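Local coordinates for protein actibind (Aspergillus niger, PDB 3D3Z) that cleaves RNA as a secreted T2-family ribonuclease, probably without strict base specificity but with a preference for adenylic acid, at residues I2-Q14 with N204-S217. Residues are numbered along the deposited sequence; the frame is centred on the assembly and turned at random. Where two conformers were deposited one is given.
Sequences IDTCSSDSPLSCQ and NVKGSAIGGTYVAS
Ser12 grips the backbone of Val205 at two points. Its amide N donates to Val205 O (3.0 Å), arriving from above the carbonyl plane, while its OG accepts a nearly straight bond from Val205 N (2.9 Å, N-H...O angle 166°). The hydroxyl can reach that N-H because chi1 of 58° sets OG between the serine's own N and carbonyl carbon; the same OG is also hydrogen-bonded to Gly28 O. One residue on, Lys206 runs alongside the Ser7-Ser9 backbone, its bends at chi3 and chi4 bringing NZ to Ser9 O at 2.9 Å with a C=O...N angle of 157°. In the modelled conformer of Asp8, OD1 stays 5.1 Å from Lys206 NZ, and a water joins the two.

Further waters bridge the two segments. One receives the N-H of Gly207 and donates to Pro10 O, another links Ser7 O to Thr213 OG1, and a third donates to both Ile210 O and, in the conformer modelled, Asp3 O. Ser6 to Ser9 form a type I turn, closed by Ser9 N to Ser6 O; Ser9 CB lies 3.4 Å from Gly207 N, and Cys5 CB packs against Gly207 CA.

Apolar contacts lie toward both ends. Leu11 lays CD1 between the CG methylene of Lys206 (3.6 Å) and the flank of Val215, thereby touching both strands of the hairpin 204-216. At the other end Ile2, as modelled, crosses Ile210 at about a right angle, its CD1 reaching Ile210 CB at 3.5 Å.

The N-terminal segment thus runs along the hairpin formed by strands 195-206 and 213-216 of this RNase T2 fold's antiparallel sheet, away from the active site. Ser12 OG and Lys206 NZ satisfy main-chain atoms opposite, so the contact depends on both side chains and on backbone course, which the disulfides Cys5-Cys22 and Cys13-Cys58 probably help to fix.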
ATOM      1  N   ILE A   2      -6.533  19.108   3.155  0.50 21.03           N
ATOM      2  CA  ILE A   2      -5.137  19.193   2.697  0.50 19.94           C
ATOM      3  C   ILE A   2      -4.989  20.225   1.570  0.50 20.41           C
ATOM      4  O   ILE A   2      -5.856  20.387   0.720  0.50 20.47           O
ATOM      5  CB  ILE A   2      -4.542  17.801   2.306  0.50 19.50           C
ATOM      6  CG1 ILE A   2      -3.025  17.792   2.572  0.50 18.37           C
ATOM      7  CG2 ILE A   2      -4.901  17.444   0.878  0.50 18.51           C
ATOM      8  CD1 ILE A   2      -2.417  16.410   2.801  0.50 17.14           C
ATOM      9  N   ASP A   3      -3.861  20.812   1.608  0.50 25.14           N
ATOM     10  CA  ASP A   3      -3.410  21.657   0.508  0.50 25.34           C
ATOM     11  C   ASP A   3      -3.418  20.968  -0.858  0.50 24.81           C
ATOM     12  O   ASP A   3      -3.208  19.747  -0.973  0.50 24.21           O
ATOM     13  CB  ASP A   3      -2.057  22.329   0.852  0.50 26.14           C
ATOM     14  CG  ASP A   3      -0.825  21.438   0.627  0.50 28.14           C
ATOM     15  OD1 ASP A   3      -0.912  20.185   0.498  0.50 30.47           O
ATOM     16  OD2 ASP A   3       0.278  22.050   0.588  0.50 29.95           O
ATOM     17  N   THR A   4      -3.730  21.733  -1.904  1.00 23.48           N
ATOM     18  CA  THR A   4      -3.749  21.172  -3.233  1.00 23.61           C
ATOM     19  C   THR A   4      -2.490  21.642  -3.922  1.00 24.10           C
ATOM     20  O   THR A   4      -1.917  22.648  -3.554  1.00 26.65           O
ATOM     21  CB  THR A   4      -5.005  21.563  -4.016  1.00 24.63           C
ATOM     22  OG1 THR A   4      -5.208  22.976  -3.939  1.00 23.64           O
ATOM     23  CG2 THR A   4      -6.223  20.843  -3.447  1.00 25.95           C
ATOM     24  N   CYS A   5      -1.990  20.842  -4.835  1.00 24.06           N
ATOM     25  CA  CYS A   5      -0.814  21.175  -5.606  1.00 24.41           C
ATOM     26  C   CYS A   5      -1.204  21.068  -7.066  1.00 25.81           C
ATOM     27  O   CYS A   5      -2.146  20.357  -7.409  1.00 25.39           O
ATOM     28  CB  CYS A   5       0.316  20.177  -5.270  1.00 24.26           C
ATOM     29  SG  CYS A   5       0.650  20.036  -3.535  1.00 23.14           S
ATOM     30  N   SER A   6      -0.486  21.779  -7.931  1.00 27.45           N
ATOM     31  CA  SER A   6      -0.772  21.717  -9.360  1.00 29.00           C
ATOM     32  C   SER A   6      -0.630  20.274  -9.883  1.00 30.54           C
ATOM     33  O   SER A   6       0.277  19.519  -9.471  1.00 30.11           O
ATOM     34  CB  SER A   6       0.163  22.649 -10.137  1.00 29.26           C
ATOM     35  OG  SER A   6       0.210  22.258 -11.510  1.00 33.27           O
ATOM     36  N   SER A   7      -1.518  19.897 -10.811  1.00 31.16           N
ATOM     37  CA  SER A   7      -1.421  18.596 -11.475  1.00 31.83           C
ATOM     38  C   SER A   7      -0.142  18.484 -12.328  1.00 31.92           C
ATOM     39  O   SER A   7       0.246  17.372 -12.733  1.00 33.08           O
ATOM     40  CB  SER A   7      -2.677  18.311 -12.308  1.00 32.35           C
ATOM     41  OG  SER A   7      -2.697  19.148 -13.452  1.00 37.25           O
ATOM     42  N   ASP A   8       0.535  19.592 -12.596  0.50 31.70           N
ATOM     43  CA  ASP A   8       1.839  19.488 -13.238  0.50 31.19           C
ATOM     44  C   ASP A   8       2.987  19.714 -12.247  0.50 30.76           C
ATOM     45  O   ASP A   8       4.067  20.174 -12.626  0.50 30.66           O
ATOM     46  CB  ASP A   8       1.887  20.399 -14.462  0.50 31.45           C
ATOM     47  CG  ASP A   8       0.948  19.925 -15.556  0.50 31.34           C
ATOM     48  OD1 ASP A   8       1.300  18.947 -16.240  0.50 30.27           O
ATOM     49  OD2 ASP A   8      -0.152  20.499 -15.692  0.50 32.58           O
ATOM     50  N   SER A   9       2.754  19.354 -10.982  1.00 29.75           N
ATOM     51  CA  SER A   9       3.811  19.358  -9.974  1.00 29.31           C
ATOM     52  C   SER A   9       4.939  18.388 -10.407  1.00 28.02           C
ATOM     53  O   SER A   9       4.644  17.399 -11.081  1.00 28.79           O
ATOM     54  CB  SER A   9       3.243  18.954  -8.607  1.00 29.27           C
ATOM     55  OG  SER A   9       2.307  19.889  -8.116  1.00 26.97           O
ATOM     56  N   PRO A  10       6.200  18.670 -10.021  1.00 27.69           N
ATOM     57  CA  PRO A  10       7.292  17.803 -10.437  1.00 28.49           C
ATOM     58  C   PRO A  10       7.304  16.432  -9.702  1.00 28.59           C
ATOM     59  O   PRO A  10       7.083  16.349  -8.466  1.00 26.91           O
ATOM     60  CB  PRO A  10       8.523  18.611 -10.070  1.00 27.83           C
ATOM     61  CG  PRO A  10       8.107  19.408  -8.891  1.00 28.64           C
ATOM     62  CD  PRO A  10       6.686  19.742  -9.137  1.00 27.24           C
ATOM     63  N   LEU A  11       7.603  15.387 -10.484  1.00 28.83           N
ATOM     64  CA  LEU A  11       7.559  14.010 -10.028  1.00 28.09           C
ATOM     65  C   LEU A  11       8.652  13.742  -8.995  1.00 26.84           C
ATOM     66  O   LEU A  11       9.833  14.112  -9.193  1.00 27.21           O
ATOM     67  CB  LEU A  11       7.686  13.087 -11.241  1.00 28.54           C
ATOM     68  CG  LEU A  11       7.238  11.650 -11.216  1.00 29.21           C
ATOM     69  CD1 LEU A  11       5.770  11.396 -10.894  1.00 26.30           C
ATOM     70  CD2 LEU A  11       7.593  11.094 -12.617  1.00 30.73           C
ATOM     71  N   SER A  12       8.257  13.143  -7.870  1.00 27.09           N
ATOM     72  CA  SER A  12       9.215  12.746  -6.849  1.00 26.20           C
ATOM     73  C   SER A  12      10.204  11.707  -7.438  1.00 25.44           C
ATOM     74  O   SER A  12       9.869  10.992  -8.363  1.00 25.66           O
ATOM     75  CB  SER A  12       8.516  12.193  -5.591  1.00 25.81           C
ATOM     76  OG  SER A  12       7.690  11.090  -5.902  1.00 22.55           O
ATOM     77  N   CYS A  13      11.386  11.680  -6.859  1.00 26.39           N
ATOM     78  CA  CYS A  13      12.532  10.846  -7.244  1.00 27.78           C
ATOM     79  C   CYS A  13      13.091  11.113  -8.623  1.00 28.39           C
ATOM     80  O   CYS A  13      14.303  11.155  -8.753  1.00 28.01           O
ATOM     81  CB  CYS A  13      12.261   9.335  -7.123  1.00 27.99           C
ATOM     82  SG  CYS A  13      12.144   8.765  -5.467  1.00 26.01           S
ATOM     83  N   GLN A  14      12.205  11.250  -9.617  1.00 29.60           N
ATOM     84  CA  GLN A  14      12.579  11.483 -10.999  1.00 31.32           C
ATOM     85  C   GLN A  14      12.998  12.925 -11.268  1.00 31.94           C
ATOM     86  O   GLN A  14      13.436  13.199 -12.380  1.00 33.32           O
ATOM     87  CB  GLN A  14      11.454  11.020 -11.959  1.00 31.38           C
ATOM     88  CG  GLN A  14      11.077   9.528 -11.773  1.00 33.46           C
ATOM     89  CD  GLN A  14      10.140   8.913 -12.844  1.00 35.90           C
ATOM     90  OE1 GLN A  14      10.391   9.037 -14.051  1.00 42.36           O
ATOM     91  NE2 GLN A  14       9.083   8.180 -12.396  1.00 39.36           N
ATOM     92  N   ASN A 204       5.887   7.030  -8.130  1.00 21.28           N
ATOM     93  CA  ASN A 204       6.329   8.368  -7.783  1.00 20.87           C
ATOM     94  C   ASN A 204       5.076   9.268  -7.827  1.00 20.17           C
ATOM     95  O   ASN A 204       4.049   8.896  -8.420  1.00 21.09           O
ATOM     96  CB  ASN A 204       7.436   8.879  -8.709  1.00 21.59           C
ATOM     97  CG  ASN A 204       8.728   7.997  -8.690  1.00 23.60           C
ATOM     98  OD1 ASN A 204       9.262   7.618  -7.645  1.00 24.05           O
ATOM     99  ND2 ASN A 204       9.220   7.714  -9.863  1.00 22.79           N
ATOM    100  N   VAL A 205       5.180  10.425  -7.184  1.00 20.74           N
ATOM    101  CA  VAL A 205       4.027  11.320  -6.883  1.00 21.51           C
ATOM    102  C   VAL A 205       4.283  12.757  -7.366  1.00 22.40           C
ATOM    103  O   VAL A 205       5.331  13.339  -7.125  1.00 22.95           O
ATOM    104  CB  VAL A 205       3.633  11.280  -5.369  1.00 21.07           C
ATOM    105  CG1 VAL A 205       2.429  12.201  -5.073  1.00 20.32           C
ATOM    106  CG2 VAL A 205       3.271   9.823  -4.971  1.00 18.21           C
ATOM    107  N   LYS A 206       3.276  13.295  -8.052  1.00 23.78           N
ATOM    108  CA  LYS A 206       3.194  14.716  -8.399  1.00 24.94           C
ATOM    109  C   LYS A 206       2.240  15.360  -7.399  1.00 23.60           C
ATOM    110  O   LYS A 206       1.076  15.000  -7.340  1.00 24.22           O
ATOM    111  CB  LYS A 206       2.650  14.869  -9.809  1.00 25.76           C
ATOM    112  CG  LYS A 206       3.540  14.263 -10.893  1.00 29.38           C
ATOM    113  CD  LYS A 206       2.808  14.133 -12.247  1.00 29.39           C
ATOM    114  CE  LYS A 206       2.859  15.436 -13.052  1.00 34.63           C
ATOM    115  NZ  LYS A 206       4.249  15.850 -13.487  1.00 36.46           N
ATOM    116  N   GLY A 207       2.774  16.253  -6.582  1.00 23.68           N
ATOM    117  CA  GLY A 207       2.012  16.889  -5.527  1.00 23.53           C
ATOM    118  C   GLY A 207       2.087  16.195  -4.174  1.00 23.26           C
ATOM    119  O   GLY A 207       3.128  15.678  -3.741  1.00 20.90           O
ATOM    120  N   SER A 208       0.958  16.222  -3.489  1.00 21.93           N
ATOM    121  CA  SER A 208       0.879  15.661  -2.152  1.00 22.38           C
ATOM    122  C   SER A 208       0.585  14.168  -2.230  1.00 21.14           C
ATOM    123  O   SER A 208      -0.047  13.711  -3.162  1.00 20.43           O
ATOM    124  CB  SER A 208      -0.255  16.332  -1.362  1.00 22.30           C
ATOM    125  OG  SER A 208      -0.352  15.823  -0.046  1.00 21.83           O
ATOM    126  N   ALA A 209       1.063  13.432  -1.231  1.00 22.34           N
ATOM    127  CA  ALA A 209       0.686  12.019  -1.078  1.00 22.13           C
ATOM    128  C   ALA A 209      -0.795  11.877  -0.865  1.00 22.67           C
ATOM    129  O   ALA A 209      -1.332  10.828  -1.185  1.00 22.15           O
ATOM    130  CB  ALA A 209       1.439  11.341   0.082  1.00 21.51           C
ATOM    131  N   ILE A 210      -1.465  12.917  -0.307  1.00 23.41           N
ATOM    132  CA  ILE A 210      -2.928  12.937  -0.250  1.00 23.79           C
ATOM    133  C   ILE A 210      -3.508  13.728  -1.402  1.00 24.01           C
ATOM    134  O   ILE A 210      -3.443  14.938  -1.417  1.00 23.02           O
ATOM    135  CB  ILE A 210      -3.490  13.553   1.084  1.00 24.38           C
ATOM    136  CG1 ILE A 210      -2.777  12.953   2.311  1.00 27.62           C
ATOM    137  CG2 ILE A 210      -5.015  13.438   1.112  1.00 24.32           C
ATOM    138  CD1 ILE A 210      -3.171  11.552   2.697  1.00 21.96           C
ATOM    139  N   GLY A 211      -4.061  13.036  -2.370  1.00 24.49           N
ATOM    140  CA  GLY A 211      -4.691  13.668  -3.511  1.00 25.05           C
ATOM    141  C   GLY A 211      -3.797  13.975  -4.696  1.00 25.81           C
ATOM    142  O   GLY A 211      -4.299  14.419  -5.730  1.00 26.99           O
ATOM    143  N   GLY A 212      -2.487  13.749  -4.574  1.00 25.21           N
ATOM    144  CA  GLY A 212      -1.601  13.919  -5.706  1.00 24.97           C
ATOM    145  C   GLY A 212      -1.752  12.830  -6.742  1.00 24.59           C
ATOM    146  O   GLY A 212      -2.564  11.896  -6.614  1.00 24.65           O
ATOM    147  N   THR A 213      -0.966  12.958  -7.798  1.00 25.08           N
ATOM    148  CA  THR A 213      -1.036  12.035  -8.916  1.00 25.16           C
ATOM    149  C   THR A 213       0.031  10.948  -8.721  1.00 25.03           C
ATOM    150  O   THR A 213       1.228  11.236  -8.571  1.00 24.81           O
ATOM    151  CB  THR A 213      -0.822  12.771 -10.242  1.00 26.10           C
ATOM    152  OG1 THR A 213      -1.881  13.715 -10.424  1.00 26.61           O
ATOM    153  CG2 THR A 213      -0.827  11.793 -11.392  1.00 25.68           C
ATOM    154  N   TYR A 214      -0.431   9.706  -8.660  1.00 24.70           N
ATOM    155  CA  TYR A 214       0.459   8.573  -8.389  1.00 24.84           C
ATOM    156  C   TYR A 214       0.819   7.949  -9.732  1.00 24.16           C
ATOM    157  O   TYR A 214      -0.046   7.379 -10.430  1.00 26.29           O
ATOM    158  CB  TYR A 214      -0.204   7.542  -7.448  1.00 23.36           C
ATOM    159  CG  TYR A 214      -0.084   7.892  -5.994  1.00 23.27           C
ATOM    160  CD1 TYR A 214      -0.833   8.939  -5.430  1.00 22.59           C
ATOM    161  CD2 TYR A 214       0.736   7.155  -5.156  1.00 23.85           C
ATOM    162  CE1 TYR A 214      -0.737   9.238  -4.083  1.00 21.99           C
ATOM    163  CE2 TYR A 214       0.855   7.470  -3.807  1.00 22.05           C
ATOM    164  CZ  TYR A 214       0.104   8.505  -3.286  1.00 22.86           C
ATOM    165  OH  TYR A 214       0.204   8.790  -1.949  1.00 19.80           O
ATOM    166  N   VAL A 215       2.089   8.056 -10.080  1.00 24.68           N
ATOM    167  CA  VAL A 215       2.613   7.608 -11.383  1.00 24.36           C
ATOM    168  C   VAL A 215       3.417   6.324 -11.187  1.00 24.55           C
ATOM    169  O   VAL A 215       4.410   6.328 -10.441  1.00 23.56           O
ATOM    170  CB  VAL A 215       3.499   8.719 -11.999  1.00 24.39           C
ATOM    171  CG1 VAL A 215       4.252   8.248 -13.250  1.00 24.98           C
ATOM    172  CG2 VAL A 215       2.635   9.944 -12.317  1.00 23.14           C
ATOM    173  N   ALA A 216       2.977   5.261 -11.858  1.00 25.15           N
ATOM    174  CA  ALA A 216       3.550   3.912 -11.726  1.00 25.60           C
ATOM    175  C   ALA A 216       5.017   3.992 -12.037  1.00 26.44           C
ATOM    176  O   ALA A 216       5.405   4.604 -13.036  1.00 26.73           O
ATOM    177  CB  ALA A 216       2.824   2.906 -12.620  1.00 26.03           C
ATOM    178  N   SER A 217       5.845   3.475 -11.126  1.00 26.69           N
ATOM    179  CA  SER A 217       7.295   3.556 -11.256  1.00 26.90           C
ATOM    180  C   SER A 217       8.008   2.216 -11.065  1.00 26.71           C
ATOM    181  O   SER A 217       7.424   1.205 -10.673  1.00 24.34           O
ATOM    182  CB  SER A 217       7.880   4.591 -10.310  1.00 26.43           C
ATOM    183  OG  SER A 217       7.739   4.239  -8.957  1.00 26.86           O
TER
HETATM  184  O   HOH W   1      -3.507  17.474  -2.450  1.00 23.73           O
HETATM  185  O   HOH W   2       0.508  18.053   1.115  1.00 26.63           O
HETATM  186  O   HOH W   3      -1.331  15.140 -12.708  1.00 51.00           O
HETATM  187  O   HOH W   4       3.413  17.719 -15.482  1.00 50.17           O
HETATM  188  O   HOH W   5       5.414  17.056  -6.594  1.00 24.64           O
HETATM  189  O   HOH W   6       7.473  15.374 -13.617  1.00 44.43           O